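Local coordinates for protein AFP (Microbacterium arborescens, PDB 2YJK) that takes up and translocates iron as a Dps protein of the ferritin fold, and probably binds it in the ferric form, at the interface of chains A and B. Numbering follows the deposited sequence. Chains: chain A/B, AFP.

The interface of chains A and B. Residues chain A 44, 47, 51; chain B 153, 157, 160.
One face of the B:Trp153 indole receives the rim of the A:Phe51 ring, and one face of A:Phe51 in turn takes the methyl of B:Ala157, in a small patch between two ferritin-fold subunits of the Dps dodecamer. The two aromatic rings meet edge to face, their planes about 61° apart, with CZ of A:Phe51 3.7 Å from CZ2 of B:Trp153. A flat phenyl suits this place because it offers an edge to the indole and a face to the methyl, CB of B:Ala157 standing 3.5 Å from CG of A:Phe51; alanine is small enough to sit over that face. The phenyl CG lies anti to the backbone N (chi1 172°), which carries the ring from the start of helix 51-78 towards chain B. Cutting this phenylalanine back to alanine would probably leave a gap between the chains, over the indole face and the B:Ala157 methyl, taking away the aromatic partner of both.

At the indole's edge, in its plane, a water accepts the ring N-H, with NE1 of B:Trp153 3.1 Å from it. The water bridges the chains: it also lies in the guanidinium plane of A:Arg47, 3.0 Å from NH1 (150° at H). Backbone O of A:Trp44, ending helix 15-45, is 2.8 Å from this water. Tryptophan thus combines an apolar face with a polar edge, while arginine, bent at chi2 and chi3, brings NH1 to the water. Its CB and NE each lie 3.7 Å from CB of B:Ala160, whose small size probably lets the arginine chain rest against it.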
loop_
_atom_site.group_PDB
_atom_site.type_symbol
_atom_site.label_atom_id
_atom_site.label_comp_id
_atom_site.label_asym_id
_atom_site.label_seq_id
_atom_site.Cartn_x
_atom_site.Cartn_y
_atom_site.Cartn_z
ATOM N N TRP A 44 3.926 20.730 21.192
ATOM C CA TRP A 44 5.297 20.660 21.762
ATOM C C TRP A 44 5.323 20.808 23.281
ATOM O O TRP A 44 6.104 20.103 23.991
ATOM C CB TRP A 44 6.248 21.693 21.119
ATOM C CG TRP A 44 6.441 21.463 19.584
ATOM C CD1 TRP A 44 6.457 20.291 18.923
ATOM C CD2 TRP A 44 6.556 22.494 18.586
ATOM N NE1 TRP A 44 6.623 20.505 17.561
ATOM C CE2 TRP A 44 6.673 21.852 17.332
ATOM C CE3 TRP A 44 6.542 23.908 18.632
ATOM C CZ2 TRP A 44 6.863 22.553 16.155
ATOM C CZ3 TRP A 44 6.739 24.629 17.418
ATOM C CH2 TRP A 44 6.869 23.944 16.209
ATOM N N ARG A 47 2.013 18.873 28.824
ATOM C CA ARG A 47 2.526 17.922 29.848
ATOM C C ARG A 47 1.392 17.262 30.596
ATOM O O ARG A 47 0.235 17.693 30.544
ATOM C CB ARG A 47 3.323 18.646 30.949
ATOM C CG ARG A 47 4.173 19.784 30.458
ATOM C CD ARG A 47 5.278 19.271 29.742
ATOM N NE ARG A 47 6.465 19.092 30.556
ATOM C CZ ARG A 47 7.592 18.598 30.045
ATOM N NH1 ARG A 47 7.650 18.220 28.742
ATOM N NH2 ARG A 47 8.658 18.475 30.818
ATOM N N PHE A 51 -0.489 12.890 28.365
ATOM C CA PHE A 51 0.427 13.430 27.366
ATOM C C PHE A 51 0.266 12.819 25.972
ATOM O O PHE A 51 0.058 13.522 24.993
ATOM C CB PHE A 51 1.930 13.299 27.808
ATOM C CG PHE A 51 2.866 13.681 26.724
ATOM C CD1 PHE A 51 3.087 15.035 26.424
ATOM C CD2 PHE A 51 3.507 12.724 25.962
ATOM C CE1 PHE A 51 4.010 15.398 25.449
ATOM C CE2 PHE A 51 4.367 13.101 24.915
ATOM C CZ PHE A 51 4.586 14.445 24.641
ATOM N N TRP B 153 11.425 11.450 26.768
ATOM C CA TRP B 153 10.530 12.578 26.910
ATOM C C TRP B 153 9.062 12.094 26.826
ATOM O O TRP B 153 8.236 12.482 27.651
ATOM C CB TRP B 153 10.836 13.662 25.873
ATOM C CG TRP B 153 9.685 14.606 25.606
ATOM C CD1 TRP B 153 8.944 15.332 26.550
ATOM C CD2 TRP B 153 9.216 15.038 24.310
ATOM N NE1 TRP B 153 7.990 16.110 25.890
ATOM C CE2 TRP B 153 8.135 15.949 24.531
ATOM C CE3 TRP B 153 9.559 14.694 22.983
ATOM C CZ2 TRP B 153 7.396 16.513 23.469
ATOM C CZ3 TRP B 153 8.819 15.262 21.928
ATOM C CH2 TRP B 153 7.769 16.184 22.179
ATOM N N ALA B 157 7.065 13.004 30.176
ATOM C CA ALA B 157 6.083 14.070 30.031
ATOM C C ALA B 157 4.812 13.683 30.805
ATOM O O ALA B 157 4.174 14.540 31.365
ATOM C CB ALA B 157 5.749 14.309 28.530
ATOM N N ALA B 160 4.998 14.859 34.558
ATOM C CA ALA B 160 5.326 16.291 34.747
ATOM C C ALA B 160 4.294 16.973 35.614
ATOM O O ALA B 160 4.635 17.728 36.550
ATOM C CB ALA B 160 5.480 16.996 33.411
HETATM O O HOH W 1 5.989 18.430 26.250
#